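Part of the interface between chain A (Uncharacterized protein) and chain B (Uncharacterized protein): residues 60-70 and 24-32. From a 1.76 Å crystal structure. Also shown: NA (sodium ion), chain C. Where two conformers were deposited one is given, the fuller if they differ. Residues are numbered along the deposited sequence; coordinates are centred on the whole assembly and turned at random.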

# COMPACT_ATOMS: atom_id res chain seq x y z
N GLU A 60 -9.02 -2.88 -15.03
CA GLU A 60 -8.15 -4.05 -14.92
C GLU A 60 -7.89 -4.40 -13.45
O GLU A 60 -8.21 -5.51 -13.02
CB GLU A 60 -6.82 -3.80 -15.65
CG GLU A 60 -6.87 -4.01 -17.16
CD GLU A 60 -5.53 -3.77 -17.83
OE1 GLU A 60 -4.87 -2.76 -17.51
OE2 GLU A 60 -5.14 -4.59 -18.69
N PHE A 61 -7.33 -3.46 -12.69
CA PHE A 61 -7.07 -3.67 -11.27
C PHE A 61 -8.31 -4.18 -10.54
O PHE A 61 -8.27 -5.23 -9.90
CB PHE A 61 -6.53 -2.41 -10.58
CG PHE A 61 -6.73 -2.40 -9.08
CD1 PHE A 61 -6.10 -3.35 -8.27
CD2 PHE A 61 -7.55 -1.44 -8.47
CE1 PHE A 61 -6.29 -3.36 -6.88
CE2 PHE A 61 -7.74 -1.44 -7.08
CZ PHE A 61 -7.10 -2.40 -6.29
N LEU A 62 -9.40 -3.42 -10.65
CA LEU A 62 -10.64 -3.75 -9.96
C LEU A 62 -11.21 -5.10 -10.40
O LEU A 62 -11.91 -5.75 -9.62
CB LEU A 62 -11.69 -2.64 -10.14
CG LEU A 62 -11.48 -1.34 -9.34
CD1 LEU A 62 -12.49 -0.29 -9.77
CD2 LEU A 62 -11.55 -1.56 -7.84
N SER A 63 -10.89 -5.52 -11.62
CA SER A 63 -11.24 -6.87 -12.08
C SER A 63 -10.38 -7.94 -11.40
O SER A 63 -10.89 -9.00 -11.03
CB SER A 63 -11.14 -6.98 -13.60
OG SER A 63 -12.22 -6.32 -14.23
N ARG A 64 -9.08 -7.67 -11.26
CA ARG A 64 -8.15 -8.62 -10.61
C ARG A 64 -8.42 -8.72 -9.11
O ARG A 64 -8.21 -9.77 -8.51
CB ARG A 64 -6.68 -8.23 -10.85
CG ARG A 64 -6.33 -7.69 -12.24
CD ARG A 64 -6.63 -8.69 -13.36
NE ARG A 64 -6.98 -8.01 -14.60
CZ ARG A 64 -6.10 -7.65 -15.53
NH1 ARG A 64 -4.81 -7.92 -15.36
NH2 ARG A 64 -6.51 -7.03 -16.63
N LEU A 65 -8.88 -7.61 -8.52
CA LEU A 65 -9.08 -7.53 -7.07
C LEU A 65 -10.43 -8.06 -6.61
O LEU A 65 -10.53 -8.62 -5.51
CB LEU A 65 -8.89 -6.09 -6.57
CG LEU A 65 -9.11 -5.87 -5.07
CD1 LEU A 65 -7.91 -6.35 -4.26
CD2 LEU A 65 -9.44 -4.42 -4.75
N ARG A 66 -11.47 -7.86 -7.40
CA ARG A 66 -12.82 -8.24 -6.95
C ARG A 66 -12.96 -9.75 -6.86
O ARG A 66 -12.73 -10.46 -7.84
CB ARG A 66 -13.93 -7.56 -7.76
CG ARG A 66 -13.99 -6.06 -7.50
CD ARG A 66 -15.40 -5.54 -7.28
NE ARG A 66 -15.37 -4.35 -6.44
CZ ARG A 66 -14.30 -3.92 -5.78
NH1 ARG A 66 -13.16 -4.59 -5.86
NH2 ARG A 66 -14.36 -2.82 -5.04
N GLY A 67 -13.32 -10.21 -5.67
CA GLY A 67 -13.30 -11.64 -5.35
C GLY A 67 -11.96 -12.14 -4.83
O GLY A 67 -11.84 -13.32 -4.48
N ALA A 68 -10.96 -11.26 -4.79
CA ALA A 68 -9.61 -11.63 -4.35
C ALA A 68 -9.09 -10.81 -3.16
O ALA A 68 -7.90 -10.88 -2.84
CB ALA A 68 -8.62 -11.57 -5.53
N GLN A 69 -9.96 -10.05 -2.51
CA GLN A 69 -9.56 -9.29 -1.31
C GLN A 69 -9.18 -10.21 -0.17
O GLN A 69 -9.78 -11.26 0.03
CB GLN A 69 -10.66 -8.31 -0.87
CG GLN A 69 -10.66 -6.99 -1.63
CD GLN A 69 -11.21 -5.83 -0.81
OE1 GLN A 69 -12.24 -5.95 -0.13
NE2 GLN A 69 -10.52 -4.69 -0.86
N ALA A 70 -8.15 -9.83 0.57
CA ALA A 70 -7.73 -10.61 1.73
C ALA A 70 -8.81 -10.50 2.80
O ALA A 70 -9.60 -9.55 2.80
CB ALA A 70 -6.40 -10.09 2.25
N VAL B 24 -0.43 4.96 -6.46
CA VAL B 24 0.24 3.82 -5.84
C VAL B 24 -0.61 3.24 -4.72
O VAL B 24 -0.86 3.91 -3.74
CB VAL B 24 1.62 4.27 -5.26
CG1 VAL B 24 2.28 3.09 -4.55
CG2 VAL B 24 2.49 4.84 -6.36
N LEU B 25 -1.06 1.99 -4.89
CA LEU B 25 -1.88 1.30 -3.90
C LEU B 25 -1.02 0.86 -2.72
O LEU B 25 0.08 0.36 -2.93
CB LEU B 25 -2.54 0.07 -4.53
CG LEU B 25 -3.25 0.34 -5.86
CD1 LEU B 25 -3.56 -0.99 -6.57
CD2 LEU B 25 -4.52 1.18 -5.60
N ASP B 26 -1.53 1.07 -1.51
CA ASP B 26 -0.89 0.54 -0.31
C ASP B 26 -1.46 -0.85 -0.04
O ASP B 26 -2.25 -1.35 -0.85
CB ASP B 26 -1.09 1.50 0.87
CG ASP B 26 -2.46 1.35 1.53
OD1 ASP B 26 -3.41 0.90 0.85
OD2 ASP B 26 -2.57 1.65 2.74
N THR B 27 -1.12 -1.46 1.09
CA THR B 27 -1.60 -2.81 1.37
C THR B 27 -3.10 -2.87 1.72
O THR B 27 -3.78 -3.81 1.34
CB THR B 27 -0.75 -3.48 2.47
OG1 THR B 27 0.63 -3.37 2.09
CG2 THR B 27 -1.10 -4.94 2.60
N SER B 28 -3.59 -1.84 2.42
CA SER B 28 -4.97 -1.81 2.91
C SER B 28 -6.04 -1.90 1.81
O SER B 28 -7.12 -2.47 2.04
CB SER B 28 -5.19 -0.56 3.80
OG SER B 28 -5.25 0.61 3.01
N VAL B 29 -5.75 -1.39 0.62
CA VAL B 29 -6.71 -1.49 -0.51
C VAL B 29 -6.97 -2.96 -0.90
O VAL B 29 -8.06 -3.31 -1.38
CB VAL B 29 -6.30 -0.66 -1.76
CG1 VAL B 29 -6.21 0.83 -1.43
CG2 VAL B 29 -5.00 -1.16 -2.38
N PHE B 30 -5.96 -3.83 -0.69
CA PHE B 30 -6.08 -5.25 -1.04
C PHE B 30 -6.88 -6.05 -0.00
O PHE B 30 -7.30 -7.18 -0.27
CB PHE B 30 -4.68 -5.90 -1.25
CG PHE B 30 -3.97 -5.40 -2.45
CD1 PHE B 30 -4.12 -6.05 -3.67
CD2 PHE B 30 -3.15 -4.27 -2.38
CE1 PHE B 30 -3.47 -5.58 -4.80
CE2 PHE B 30 -2.51 -3.79 -3.50
CZ PHE B 30 -2.65 -4.44 -4.72
N ILE B 31 -7.10 -5.47 1.17
CA ILE B 31 -7.78 -6.14 2.27
C ILE B 31 -9.27 -5.74 2.37
O ILE B 31 -9.61 -4.58 2.15
CB ILE B 31 -7.05 -5.88 3.61
CG1 ILE B 31 -5.55 -6.18 3.46
CG2 ILE B 31 -7.66 -6.73 4.74
CD1 ILE B 31 -4.71 -5.82 4.69
N ALA B 32 -10.14 -6.71 2.65
CA ALA B 32 -11.58 -6.41 2.89
C ALA B 32 -11.77 -5.64 4.21
O ALA B 32 -11.14 -5.97 5.23
CB ALA B 32 -12.43 -7.70 2.89
NA NA C . 2.49 -0.38 -1.57

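What joins the two backbones? The contact centres on Ala70(A), which sits opposite Ile31(B) with their CA atoms 4.5 Å apart, and the two residues form a single beta bridge. Ala70(A) N donates a hydrogen bond to Phe30(B) O at 2.9 Å, and Ala70(A) O accepts one from Ala32(B) N, also at 2.9 Å. Both are nearly straight, with angles at the hydrogen of 160° and 168°, so one residue of chain A spends both its peptide donor and its acceptor on the two neighbours of Ile31(B). The side chains add little here: Ala70(A) CB points sideways and comes no nearer than 4.2 Å to Ile31(B) CG1. The two hydrogen bonds of Ala70(A) here are made by its backbone atoms.

How does Phe30(B) serve both the polar and the apolar parts of the contact? Phe30(B) O accepts the bond from Ala70(A) N and also lies 3.3 Å from Gln69(A) CA, a CA-H...O contact that supplements the stronger bond. Its CA-to-CB bond points away from chain A, yet the side chain, with chi1 at -68° (m), brings the end of the ring nearer to the helix of the other chain. There Phe30(B) CD1 lies 3.8 Å from Leu65(A) CD1, and Phe30(B) CE1 lies 4.1 Å from Phe61(A) CE1. These are van der Waals distances between buried hydrocarbon groups, so the gain comes from close packing and the exclusion of water.

What does Phe61(A) find across the boundary? Its CA-to-CB bond points toward chain B from the helix, and the ring meets two apolar partners in different ways. Leu25(B) places its CD1 methyl over one face of the ring, 3.6 Å from Phe61(A) CE1; measured from Leu25(B) CD1 to the Phe61(A) ring centroid the distance is 3.8 Å, only 18° off the ring normal. This is a CH-pi contact, in which the weakly positive methyl hydrogens approach the electron-rich face. Phe30(B) CE1 instead approaches the edge of the Phe61(A) ring, near its plane. Leu65(A), one helical turn after Phe61(A), continues the apolar patch. While the Leu25(B) side chain packs here, its backbone oxygen binds the sodium ion, with Leu25(B) O 2.9 Å from NA.

How does the chain get from the helix to the bridge, and what does Gln69(A) add? A type II turn from Leu65(A) to Ala68(A), closed by a hydrogen bond from Ala68(A) N to Leu65(A) O at 2.8 Å, redirects the backbone; Gly67(A) adopts the positive phi of 88° that this turn requires. Just beyond it, the CA-to-CB bond of Gln69(A) points toward chain B, and Gln69(A) NE2 donates to Val29(B) O at 2.9 Å, a somewhat bent bond with an angle of 132°. Gln69(A) NE2 also lies 3.1 Å from Ile31(B) O, but the angle is too poor for a hydrogen bond.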